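Local structure of KaiC-like domain-containing protein (Pyrococcus horikoshii, 2EKD) at residues P42-I48 and V114-G120; V86-L90 and I105-L109; Y52-Y56 and L69-V74; V18-Y22 and L168-E172. The protein is of unknown function but belongs to a KaiC-like family within the P-loop NTPase clan, which suggests, without proving, a nucleotide-related role. All blocks are in the same frame, centred on the assembly; numbering follows the deposited sequence.

Four contacts sample one mixed, largely parallel sheet and its helical coverings. Interaction 1 lies deepest, joining two central strands by backbone bonds, and interaction 3 touches it, since Asp-47 OD1 accepts a bond from Tyr-52 N and Val-45 pairs with Gln-73. Interactions 2 and 3 hold neighbouring strands, 85-90 and 73-77, against different connecting segments: the first is a partly exposed, mostly apolar contact at the sheet edge, the second a buried one in which tyrosine hydroxyls do the bonding. Interaction 4, its centre about 25 Å from that of interaction 2, is on the other side of the chain's centre; there, buried carboxylates share a lysine beside leucine packing.

Interaction 1. Residues P42-I48 and V114-G120; sequences PIVVDDI and VINPVLG
The carbonyl oxygen of Val-44 is gripped chiefly by Asn-116, whose ND2 lies 2.7 Å from Val-44 O and whose CA, 3.2 Å from Val-44 O, makes a CA-H...O contact. The amide stands in for a missing backbone donor: Pro-117 N, 3.4 Å from Val-44 O, has no hydrogen to give. Asn-116 ND2 approaches Val-44 O from above the carbonyl plane, 39° out of it, and CG anti to the backbone N (chi1 -175°) swings the amide back over strand 44-48. There ND2 also makes a weak bond to Asp-46 OD2, the carboxylate and amide planes standing 87° apart; Asp-46 OD1 has a further weak bond to Tyr-102. This is parallel pairing in the middle of an alpha/beta sheet, flanked by strands 73-77 and 149-156. Beyond the proline, Asp-46 N reaches Pro-117 O at 2.9 Å and Leu-119 N returns to Asp-46 O at 3.0 Å. With an alanine in place of Asn-116, Val-44 O would probably lose its N-H donor and Asp-46 OD2 its weak partner. On the face with Leu-119, under helix 29-37, Ile-43 CD1 presses unusually tightly on Ile-115 CB, at 3.4 Å.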
loop_
_atom_site.group_PDB
_atom_site.type_symbol
_atom_site.label_atom_id
_atom_site.label_comp_id
_atom_site.label_asym_id
_atom_site.label_seq_id
_atom_site.Cartn_x
_atom_site.Cartn_y
_atom_site.Cartn_z
ATOM N N PRO F 42 -5.917 45.871 1.150
ATOM C CA PRO F 42 -5.769 45.476 2.554
ATOM C C PRO F 42 -5.507 43.969 2.664
ATOM O O PRO F 42 -6.169 43.169 1.999
ATOM C CB PRO F 42 -7.118 45.866 3.167
ATOM C CG PRO F 42 -7.553 47.030 2.315
ATOM C CD PRO F 42 -7.202 46.556 0.927
ATOM N N ILE F 43 -4.544 43.595 3.506
ATOM C CA ILE F 43 -4.191 42.193 3.719
ATOM C C ILE F 43 -4.774 41.650 5.025
ATOM O O ILE F 43 -4.631 42.267 6.075
ATOM C CB ILE F 43 -2.659 41.998 3.809
ATOM C CG1 ILE F 43 -1.979 42.386 2.489
ATOM C CG2 ILE F 43 -2.348 40.549 4.185
ATOM C CD1 ILE F 43 -2.259 41.443 1.342
ATOM N N VAL F 44 -5.426 40.495 4.955
ATOM C CA VAL F 44 -5.972 39.849 6.142
ATOM C C VAL F 44 -5.556 38.381 6.097
ATOM O O VAL F 44 -5.886 37.650 5.157
ATOM C CB VAL F 44 -7.504 39.936 6.214
ATOM C CG1 VAL F 44 -8.010 39.158 7.425
ATOM C CG2 VAL F 44 -7.934 41.388 6.327
ATOM N N VAL F 45 -4.822 37.961 7.118
ATOM C CA VAL F 45 -4.335 36.595 7.206
ATOM C C VAL F 45 -5.158 35.728 8.166
ATOM O O VAL F 45 -5.456 36.133 9.290
ATOM C CB VAL F 45 -2.859 36.577 7.687
ATOM C CG1 VAL F 45 -2.371 35.142 7.842
ATOM C CG2 VAL F 45 -1.974 37.346 6.709
ATOM N N ASP F 46 -5.546 34.546 7.705
ATOM C CA ASP F 46 -6.264 33.607 8.557
ATOM C C ASP F 46 -5.161 32.651 9.012
ATOM O O ASP F 46 -4.654 31.841 8.231
ATOM C CB ASP F 46 -7.350 32.864 7.778
ATOM C CG ASP F 46 -8.517 33.761 7.417
ATOM O OD1 ASP F 46 -8.867 34.631 8.241
ATOM O OD2 ASP F 46 -9.096 33.596 6.324
ATOM N N ASP F 47 -4.777 32.783 10.274
ATOM C CA ASP F 47 -3.702 31.991 10.849
ATOM C C ASP F 47 -4.191 30.754 11.599
ATOM O O ASP F 47 -4.686 30.840 12.727
ATOM C CB ASP F 47 -2.872 32.900 11.758
ATOM C CG ASP F 47 -1.740 32.177 12.440
ATOM O OD1 ASP F 47 -1.380 31.061 12.007
ATOM O OD2 ASP F 47 -1.198 32.747 13.409
ATOM N N ILE F 48 -4.054 29.600 10.955
ATOM C CA ILE F 48 -4.480 28.345 11.558
ATOM C C ILE F 48 -3.326 27.676 12.294
ATOM O O ILE F 48 -2.257 27.444 11.725
ATOM C CB ILE F 48 -5.021 27.356 10.498
ATOM C CG1 ILE F 48 -6.179 27.993 9.724
ATOM C CG2 ILE F 48 -5.491 26.084 11.177
ATOM C CD1 ILE F 48 -6.593 27.214 8.473
ATOM N N VAL F 114 -10.215 42.429 -0.048
ATOM C CA VAL F 114 -8.958 42.220 0.661
ATOM C C VAL F 114 -8.253 40.971 0.140
ATOM O O VAL F 114 -8.901 40.045 -0.349
ATOM C CB VAL F 114 -9.177 42.044 2.198
ATOM C CG1 VAL F 114 -9.973 43.217 2.764
ATOM C CG2 VAL F 114 -9.897 40.747 2.478
ATOM N N ILE F 115 -6.927 40.960 0.218
ATOM C CA ILE F 115 -6.156 39.792 -0.191
ATOM C C ILE F 115 -6.160 38.977 1.096
ATOM O O ILE F 115 -5.764 39.473 2.154
ATOM C CB ILE F 115 -4.720 40.172 -0.611
ATOM C CG1 ILE F 115 -4.773 41.088 -1.843
ATOM C CG2 ILE F 115 -3.910 38.917 -0.924
ATOM C CD1 ILE F 115 -5.573 40.523 -3.005
ATOM N N ASN F 116 -6.624 37.735 1.000
ATOM C CA ASN F 116 -6.783 36.874 2.167
ATOM C C ASN F 116 -5.951 35.588 2.181
ATOM O O ASN F 116 -6.412 34.538 1.740
ATOM C CB ASN F 116 -8.278 36.529 2.289
ATOM C CG ASN F 116 -8.609 35.723 3.527
ATOM O OD1 ASN F 116 -9.660 35.085 3.588
ATOM N ND2 ASN F 116 -7.728 35.756 4.529
ATOM N N PRO F 117 -4.708 35.658 2.678
ATOM C CA PRO F 117 -3.883 34.449 2.721
ATOM C C PRO F 117 -4.327 33.588 3.899
ATOM O O PRO F 117 -4.415 34.074 5.023
ATOM C CB PRO F 117 -2.468 34.994 2.934
ATOM C CG PRO F 117 -2.546 36.400 2.361
ATOM C CD PRO F 117 -3.878 36.859 2.880
ATOM N N VAL F 118 -4.624 32.322 3.632
ATOM C CA VAL F 118 -5.038 31.381 4.672
ATOM C C VAL F 118 -3.896 30.383 4.825
ATOM O O VAL F 118 -3.546 29.684 3.873
ATOM C CB VAL F 118 -6.320 30.628 4.272
ATOM C CG1 VAL F 118 -6.728 29.667 5.380
ATOM C CG2 VAL F 118 -7.443 31.623 3.997
ATOM N N LEU F 119 -3.320 30.315 6.021
ATOM C CA LEU F 119 -2.191 29.432 6.271
ATOM C C LEU F 119 -2.475 28.297 7.257
ATOM O O LEU F 119 -3.216 28.465 8.230
ATOM C CB LEU F 119 -1.008 30.259 6.788
ATOM C CG LEU F 119 -0.673 31.580 6.076
ATOM C CD1 LEU F 119 0.466 32.282 6.816
ATOM C CD2 LEU F 119 -0.287 31.322 4.626
ATOM N N GLY F 120 -1.880 27.138 6.981
ATOM C CA GLY F 120 -2.017 25.987 7.852
ATOM C C GLY F 120 -3.175 25.023 7.686
ATOM O O GLY F 120 -3.388 24.188 8.570
#

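Interaction 2. Residues V86-L90 and I105-L109; sequences VIGRL and IVSQL
Gly-88 and Ile-105 are the nearest pair of CA atoms, 6.0 Å apart where strand 85-90 passes the end of helix 99-105. The helix belongs to a beta-alpha-beta crossover: it carries the chain from this edge strand to the parallel strand 114-119, past the two strands that lie between them in the sheet. Glycine suits the crossing, because a CB at that position would run into Ile-105 CG2. Ile-105 meets the strand with both of its branches. The extended arm, chi2 -179°, drives CD1 tip to tip against Leu-90, and the gap of 3.3 Å from Ile-105 CD1 to Leu-90 CD2 is tighter than ordinary carbon contact; CG2 meanwhile rests over the backbone at Ile-87 O and Gly-88 CA. Trimming Ile-105 to an alanine would probably open a gap above Gly-88 and leave the tip of Leu-90 without its partner in this contact. Farther along, Ile-87 CD1 touches Leu-109 CD2 at 3.9 Å, the two side chains crossing at about a right angle. Polar closure comes from Gln-108, at the solvent side. Its CG sits between the backbone N and the carbonyl carbon (chi1 59°), which folds the amide back toward the helix end, where NE2 links two carbonyls. One is Ile-87 O, 3.0 Å from Gln-108 NE2 and met at a tilt to both planes. The other belongs to its own segment: Ile-105 O receives Gln-108 NE2 on a lone pair, in the carbonyl plane, at 2.9 Å.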
loop_
_atom_site.group_PDB
_atom_site.type_symbol
_atom_site.label_atom_id
_atom_site.label_comp_id
_atom_site.label_asym_id
_atom_site.label_seq_id
_atom_site.Cartn_x
_atom_site.Cartn_y
_atom_site.Cartn_z
ATOM N N VAL F 86 -4.014 41.006 15.669
ATOM C CA VAL F 86 -5.123 40.065 15.801
ATOM C C VAL F 86 -6.463 40.785 15.991
ATOM O O VAL F 86 -6.682 41.514 16.949
ATOM C CB VAL F 86 -4.845 39.178 17.013
ATOM C CG1 VAL F 86 -6.018 38.227 17.247
ATOM C CG2 VAL F 86 -3.580 38.370 16.787
ATOM N N ILE F 87 -7.368 40.591 15.012
ATOM C CA ILE F 87 -8.684 41.213 15.125
ATOM C C ILE F 87 -9.752 40.213 15.569
ATOM O O ILE F 87 -10.919 40.536 15.740
ATOM C CB ILE F 87 -9.064 41.809 13.768
ATOM C CG1 ILE F 87 -9.083 40.716 12.695
ATOM C CG2 ILE F 87 -8.026 42.865 13.349
ATOM C CD1 ILE F 87 -9.849 41.144 11.442
ATOM N N GLY F 88 -9.328 38.945 15.722
ATOM C CA GLY F 88 -10.288 37.920 16.119
ATOM C C GLY F 88 -9.606 36.580 16.400
ATOM O O GLY F 88 -8.540 36.276 15.882
ATOM N N ARG F 89 -10.267 35.789 17.236
ATOM C CA ARG F 89 -9.787 34.463 17.598
ATOM C C ARG F 89 -10.957 33.499 17.451
ATOM O O ARG F 89 -12.009 33.686 18.061
ATOM C CB ARG F 89 -9.270 34.458 19.041
ATOM C CG ARG F 89 -8.081 35.380 19.271
ATOM C CD ARG F 89 -7.457 35.180 20.654
ATOM N NE ARG F 89 -6.157 35.845 20.761
ATOM C CZ ARG F 89 -5.983 37.162 20.716
ATOM N NH1 ARG F 89 -7.029 37.967 20.573
ATOM N NH2 ARG F 89 -4.763 37.676 20.811
ATOM N N LEU F 90 -10.781 32.478 16.624
ATOM C CA LEU F 90 -11.836 31.501 16.403
ATOM C C LEU F 90 -11.487 30.151 17.008
ATOM O O LEU F 90 -10.325 29.741 17.021
ATOM C CB LEU F 90 -12.098 31.334 14.908
ATOM C CG LEU F 90 -12.733 32.506 14.165
ATOM C CD1 LEU F 90 -12.711 32.215 12.675
ATOM C CD2 LEU F 90 -14.164 32.723 14.657
ATOM N N ILE F 105 -16.649 38.181 12.916
ATOM C CA ILE F 105 -15.317 38.767 13.026
ATOM C C ILE F 105 -14.964 39.666 11.845
ATOM O O ILE F 105 -14.298 40.688 12.019
ATOM C CB ILE F 105 -14.230 37.676 13.145
ATOM C CG1 ILE F 105 -14.347 36.971 14.496
ATOM C CG2 ILE F 105 -12.846 38.292 12.978
ATOM C CD1 ILE F 105 -13.307 35.895 14.710
ATOM N N VAL F 106 -15.397 39.287 10.646
ATOM C CA VAL F 106 -15.098 40.085 9.460
ATOM C C VAL F 106 -16.102 41.212 9.252
ATOM O O VAL F 106 -15.997 41.979 8.294
ATOM C CB VAL F 106 -15.055 39.215 8.179
ATOM C CG1 VAL F 106 -13.928 38.197 8.281
ATOM C CG2 VAL F 106 -16.389 38.524 7.967
ATOM N N SER F 107 -17.076 41.311 10.150
ATOM C CA SER F 107 -18.083 42.360 10.051
ATOM C C SER F 107 -17.412 43.700 10.327
ATOM O O SER F 107 -17.840 44.738 9.824
ATOM C CB SER F 107 -19.204 42.130 11.069
ATOM O OG SER F 107 -18.756 42.383 12.391
ATOM N N GLN F 108 -16.351 43.666 11.128
ATOM C CA GLN F 108 -15.617 44.876 11.476
ATOM C C GLN F 108 -14.746 45.367 10.323
ATOM O O GLN F 108 -14.244 46.492 10.349
ATOM C CB GLN F 108 -14.752 44.628 12.716
ATOM C CG GLN F 108 -13.732 43.512 12.563
ATOM C CD GLN F 108 -12.999 43.211 13.858
ATOM O OE1 GLN F 108 -12.301 44.066 14.404
ATOM N NE2 GLN F 108 -13.157 41.991 14.358
ATOM N N LEU F 109 -14.565 44.520 9.314
ATOM C CA LEU F 109 -13.756 44.882 8.155
ATOM C C LEU F 109 -14.526 45.832 7.244
ATOM O O LEU F 109 -15.581 45.484 6.711
ATOM C CB LEU F 109 -13.347 43.624 7.385
ATOM C CG LEU F 109 -12.438 42.667 8.157
ATOM C CD1 LEU F 109 -12.161 41.436 7.320
ATOM C CD2 LEU F 109 -11.139 43.371 8.517
#

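Interaction 3. Residues Y52-Y56 and L69-V74; sequences YYEFY and LENVQV
Two tyrosines one helical turn apart, Tyr-52 and Tyr-56, reach across to Leu-69 and Glu-70, and each meets its partner differently. Their spacing of four residues puts both on one side of helix 51-61, and CG anti to the backbone N (chi1 -169° and 171°) carries each ring out to 69-74. Tyr-52 crosses Leu-69 obliquely and presents its edge to the carbonyl: OH donates to Leu-69 O at 2.7 Å, in the carbonyl plane and on a lone pair. Val-74 CG2 approaches the same ring obliquely, 3.8 Å from Tyr-52 CE2. Tyr-56 and Leu-69 run past each other in opposite directions, with Leu-69 CD1 at the ring edge 4.1 Å from Tyr-56 CD1. Tyr-56 OH donates to Glu-70 OE2 at 2.9 Å; that oxygen lies in the plane of the ring, yet the hydroxyl comes from above the carboxylate, whose plane is turned 77° from the ring. Helices 51-61 and 67-70 form the connection between parallel strands 44-48 and 73-77, a beta-alpha-beta crossover tied together here. Since the helix ends just after Glu-70, Leu-69 O is near the terminus, where backbone donors run out; Tyr-52 supplies one, while Tyr-56 probably steadies the negative charge of Glu-70.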
loop_
_atom_site.group_PDB
_atom_site.type_symbol
_atom_site.label_atom_id
_atom_site.label_comp_id
_atom_site.label_asym_id
_atom_site.label_seq_id
_atom_site.Cartn_x
_atom_site.Cartn_y
_atom_site.Cartn_z
ATOM N N TYR F 52 1.307 31.093 10.845
ATOM C CA TYR F 52 1.825 32.407 10.475
ATOM C C TYR F 52 3.134 32.660 11.223
ATOM O O TYR F 52 4.109 33.146 10.646
ATOM C CB TYR F 52 0.791 33.492 10.789
ATOM C CG TYR F 52 1.117 34.851 10.199
ATOM C CD1 TYR F 52 1.720 34.962 8.946
ATOM C CD2 TYR F 52 0.764 36.027 10.869
ATOM C CE1 TYR F 52 1.956 36.208 8.370
ATOM C CE2 TYR F 52 0.997 37.282 10.301
ATOM C CZ TYR F 52 1.590 37.363 9.048
ATOM O OH TYR F 52 1.783 38.591 8.458
ATOM N N TYR F 53 3.161 32.305 12.503
ATOM C CA TYR F 53 4.370 32.458 13.305
ATOM C C TYR F 53 5.544 31.711 12.650
ATOM O O TYR F 53 6.662 32.226 12.601
ATOM C CB TYR F 53 4.143 31.912 14.723
ATOM C CG TYR F 53 5.419 31.790 15.534
ATOM C CD1 TYR F 53 6.041 32.917 16.075
ATOM C CD2 TYR F 53 6.035 30.548 15.713
ATOM C CE1 TYR F 53 7.249 32.814 16.769
ATOM C CE2 TYR F 53 7.244 30.434 16.404
ATOM C CZ TYR F 53 7.847 31.570 16.924
ATOM O OH TYR F 53 9.073 31.466 17.549
ATOM N N GLU F 54 5.289 30.499 12.152
ATOM C CA GLU F 54 6.342 29.700 11.509
ATOM C C GLU F 54 6.851 30.367 10.228
ATOM O O GLU F 54 8.059 30.402 9.984
ATOM C CB GLU F 54 5.834 28.284 11.200
ATOM C CG GLU F 54 5.182 27.588 12.393
ATOM C CD GLU F 54 4.724 26.163 12.096
ATOM O OE1 GLU F 54 4.286 25.885 10.961
ATOM O OE2 GLU F 54 4.786 25.317 13.013
ATOM N N PHE F 55 5.938 30.893 9.410
ATOM C CA PHE F 55 6.334 31.579 8.173
ATOM C C PHE F 55 7.130 32.829 8.528
ATOM O O PHE F 55 8.161 33.132 7.920
ATOM C CB PHE F 55 5.104 31.990 7.351
ATOM C CG PHE F 55 4.594 30.917 6.425
ATOM C CD1 PHE F 55 4.282 29.653 6.902
ATOM C CD2 PHE F 55 4.402 31.187 5.073
ATOM C CE1 PHE F 55 3.782 28.669 6.047
ATOM C CE2 PHE F 55 3.905 30.211 4.213
ATOM C CZ PHE F 55 3.594 28.948 4.704
ATOM N N TYR F 56 6.633 33.552 9.525
ATOM C CA TYR F 56 7.264 34.776 10.007
ATOM C C TYR F 56 8.693 34.528 10.488
ATOM O O TYR F 56 9.619 35.237 10.103
ATOM C CB TYR F 56 6.425 35.343 11.154
ATOM C CG TYR F 56 7.047 36.497 11.895
ATOM C CD1 TYR F 56 6.930 37.800 11.421
ATOM C CD2 TYR F 56 7.724 36.287 13.095
ATOM C CE1 TYR F 56 7.461 38.867 12.127
ATOM C CE2 TYR F 56 8.265 37.345 13.809
ATOM C CZ TYR F 56 8.127 38.636 13.322
ATOM O OH TYR F 56 8.645 39.691 14.037
ATOM N N LEU F 69 4.709 42.122 7.924
ATOM C CA LEU F 69 3.951 40.971 8.398
ATOM C C LEU F 69 3.380 41.225 9.788
ATOM O O LEU F 69 2.367 40.634 10.169
ATOM C CB LEU F 69 4.836 39.724 8.430
ATOM C CG LEU F 69 5.436 39.234 7.109
ATOM C CD1 LEU F 69 6.175 37.928 7.370
ATOM C CD2 LEU F 69 4.347 39.020 6.073
ATOM N N GLU F 70 4.031 42.106 10.543
ATOM C CA GLU F 70 3.588 42.429 11.896
ATOM C C GLU F 70 2.426 43.416 11.908
ATOM O O GLU F 70 1.653 43.460 12.863
ATOM C CB GLU F 70 4.743 43.027 12.703
ATOM C CG GLU F 70 5.866 42.069 13.023
ATOM C CD GLU F 70 7.045 42.777 13.659
ATOM O OE1 GLU F 70 6.818 43.624 14.552
ATOM O OE2 GLU F 70 8.197 42.487 13.277
ATOM N N ASN F 71 2.292 44.193 10.840
ATOM C CA ASN F 71 1.244 45.202 10.780
ATOM C C ASN F 71 -0.025 44.863 10.005
ATOM O O ASN F 71 -0.880 45.725 9.828
ATOM C CB ASN F 71 1.833 46.512 10.249
ATOM C CG ASN F 71 2.945 47.039 11.133
ATOM O OD1 ASN F 71 2.739 47.293 12.324
ATOM N ND2 ASN F 71 4.131 47.203 10.559
ATOM N N VAL F 72 -0.162 43.623 9.545
ATOM C CA VAL F 72 -1.372 43.253 8.821
ATOM C C VAL F 72 -2.379 42.726 9.830
ATOM O O VAL F 72 -2.007 42.364 10.943
ATOM C CB VAL F 72 -1.098 42.156 7.771
ATOM C CG1 VAL F 72 -0.042 42.634 6.784
ATOM C CG2 VAL F 72 -0.659 40.870 8.459
ATOM N N GLN F 73 -3.652 42.684 9.448
ATOM C CA GLN F 73 -4.685 42.181 10.342
ATOM C C GLN F 73 -4.708 40.653 10.269
ATOM O O GLN F 73 -4.505 40.065 9.205
ATOM C CB GLN F 73 -6.047 42.761 9.956
ATOM C CG GLN F 73 -6.045 44.290 9.841
ATOM C CD GLN F 73 -7.421 44.860 9.554
ATOM O OE1 GLN F 73 -8.199 45.125 10.471
ATOM N NE2 GLN F 73 -7.736 45.032 8.278
ATOM N N VAL F 74 -4.961 40.016 11.406
ATOM C CA VAL F 74 -4.969 38.565 11.482
ATOM C C VAL F 74 -6.154 37.973 12.240
ATOM O O VAL F 74 -6.569 38.491 13.275
ATOM C CB VAL F 74 -3.662 38.060 12.155
ATOM C CG1 VAL F 74 -3.703 36.546 12.329
ATOM C CG2 VAL F 74 -2.454 38.469 11.324
#

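Interaction 4. Residues V18-Y22 and L168-E172; sequences VLVEY and LDLLE
Leu-19 and Glu-172 cross at about a right angle, Leu-19 CD2 resting 4.0 Å from Glu-172 CG. Strand 17-22 sets this up by pointing alternate side chains, Leu-19 and Glu-21, at helix 165-174. In Leu-19, CG lies anti to the backbone N (chi1 -167°), which places its two methyl groups against the helix, and CD1 comes within 4.2 Å of Leu-171 CD1. Glu-21 has CG anti to the carbonyl carbon instead and is extended beyond it, its carboxylate reaching the helix flank; there Leu-168 CD1 is 4.0 Å from Glu-21 OE2. Glu-172, likewise extended, brings its carboxylate almost coplanar with that of Glu-21, the planes 14° apart. Their OE2 atoms are modelled very close together, and that separation is doubtful. Lys-189 NZ makes salt bridges to Glu-21 OE1 and Glu-172 OE2 and would probably offset much of their charge. On another side of the helix, Asp-169 bridges to Lys-162 of a third subunit. Helix 165-174 lies in the connection from strand 149-156 to strand 177-182, crossing strand 17-22 between them: a beta-alpha-beta crossover, the building unit of alpha/beta folds such as the P-loop NTPases.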
loop_
_atom_site.group_PDB
_atom_site.type_symbol
_atom_site.label_atom_id
_atom_site.label_comp_id
_atom_site.label_asym_id
_atom_site.label_seq_id
_atom_site.Cartn_x
_atom_site.Cartn_y
_atom_site.Cartn_z
ATOM N N VAL F 18 -8.060 30.532 -4.224
ATOM C CA VAL F 18 -6.875 30.013 -4.879
ATOM C C VAL F 18 -6.094 29.075 -3.973
ATOM O O VAL F 18 -5.685 29.443 -2.872
ATOM C CB VAL F 18 -5.947 31.170 -5.314
ATOM C CG1 VAL F 18 -4.850 30.649 -6.208
ATOM C CG2 VAL F 18 -6.759 32.252 -6.018
ATOM N N LEU F 19 -5.889 27.854 -4.441
ATOM C CA LEU F 19 -5.136 26.888 -3.672
ATOM C C LEU F 19 -3.673 27.051 -4.077
ATOM O O LEU F 19 -3.343 27.001 -5.263
ATOM C CB LEU F 19 -5.634 25.478 -3.989
ATOM C CG LEU F 19 -5.194 24.334 -3.072
ATOM C CD1 LEU F 19 -5.585 24.634 -1.624
ATOM C CD2 LEU F 19 -5.849 23.047 -3.550
ATOM N N VAL F 20 -2.811 27.281 -3.094
ATOM C CA VAL F 20 -1.382 27.432 -3.337
ATOM C C VAL F 20 -0.688 26.198 -2.755
ATOM O O VAL F 20 -0.491 26.094 -1.538
ATOM C CB VAL F 20 -0.825 28.703 -2.648
ATOM C CG1 VAL F 20 0.676 28.832 -2.912
ATOM C CG2 VAL F 20 -1.566 29.935 -3.158
ATOM N N GLU F 21 -0.335 25.262 -3.632
ATOM C CA GLU F 21 0.313 24.029 -3.218
ATOM C C GLU F 21 1.828 24.166 -3.166
ATOM O O GLU F 21 2.458 24.677 -4.095
ATOM C CB GLU F 21 -0.094 22.892 -4.164
ATOM C CG GLU F 21 -1.601 22.747 -4.271
ATOM C CD GLU F 21 -2.053 21.636 -5.196
ATOM O OE1 GLU F 21 -1.309 21.257 -6.123
ATOM O OE2 GLU F 21 -3.180 21.151 -5.005
ATOM N N TYR F 22 2.413 23.708 -2.068
ATOM C CA TYR F 22 3.856 23.784 -1.911
ATOM C C TYR F 22 4.368 22.554 -1.164
ATOM O O TYR F 22 3.581 21.685 -0.787
ATOM C CB TYR F 22 4.224 25.074 -1.165
ATOM C CG TYR F 22 3.801 25.123 0.289
ATOM C CD1 TYR F 22 4.636 24.630 1.296
ATOM C CD2 TYR F 22 2.568 25.666 0.664
ATOM C CE1 TYR F 22 4.256 24.679 2.638
ATOM C CE2 TYR F 22 2.179 25.718 2.002
ATOM C CZ TYR F 22 3.028 25.223 2.985
ATOM O OH TYR F 22 2.654 25.265 4.314
ATOM N N LEU F 168 -7.435 15.631 -1.002
ATOM C CA LEU F 168 -6.727 16.582 -1.840
ATOM C C LEU F 168 -7.527 16.834 -3.121
ATOM O O LEU F 168 -7.710 17.978 -3.531
ATOM C CB LEU F 168 -5.330 16.061 -2.187
ATOM C CG LEU F 168 -4.509 17.000 -3.078
ATOM C CD1 LEU F 168 -4.365 18.369 -2.394
ATOM C CD2 LEU F 168 -3.126 16.386 -3.337
ATOM N N ASP F 169 -8.005 15.763 -3.745
ATOM C CA ASP F 169 -8.784 15.885 -4.973
ATOM C C ASP F 169 -10.070 16.681 -4.750
ATOM O O ASP F 169 -10.499 17.434 -5.618
ATOM C CB ASP F 169 -9.128 14.498 -5.524
ATOM C CG ASP F 169 -7.964 13.858 -6.260
ATOM O OD1 ASP F 169 -7.622 14.342 -7.367
ATOM O OD2 ASP F 169 -7.390 12.878 -5.728
ATOM N N LEU F 170 -10.693 16.493 -3.593
ATOM C CA LEU F 170 -11.913 17.217 -3.275
ATOM C C LEU F 170 -11.594 18.702 -3.130
ATOM O O LEU F 170 -12.347 19.553 -3.594
ATOM C CB LEU F 170 -12.525 16.708 -1.968
ATOM C CG LEU F 170 -13.656 15.683 -1.974
ATOM C CD1 LEU F 170 -14.361 15.786 -0.625
ATOM C CD2 LEU F 170 -14.655 15.954 -3.095
ATOM N N LEU F 171 -10.473 18.995 -2.473
ATOM C CA LEU F 171 -10.031 20.368 -2.247
ATOM C C LEU F 171 -9.739 21.084 -3.564
ATOM O O LEU F 171 -10.141 22.236 -3.757
ATOM C CB LEU F 171 -8.759 20.379 -1.394
ATOM C CG LEU F 171 -8.692 21.248 -0.139
ATOM C CD1 LEU F 171 -7.251 21.273 0.346
ATOM C CD2 LEU F 171 -9.185 22.661 -0.421
ATOM N N GLU F 172 -9.016 20.410 -4.457
ATOM C CA GLU F 172 -8.671 20.998 -5.745
ATOM C C GLU F 172 -9.932 21.236 -6.568
ATOM O O GLU F 172 -9.974 22.136 -7.406
ATOM C CB GLU F 172 -7.701 20.090 -6.513
ATOM C CG GLU F 172 -6.389 19.812 -5.766
ATOM C CD GLU F 172 -5.314 19.193 -6.651
ATOM O OE1 GLU F 172 -5.633 18.297 -7.461
ATOM O OE2 GLU F 172 -4.139 19.592 -6.528
#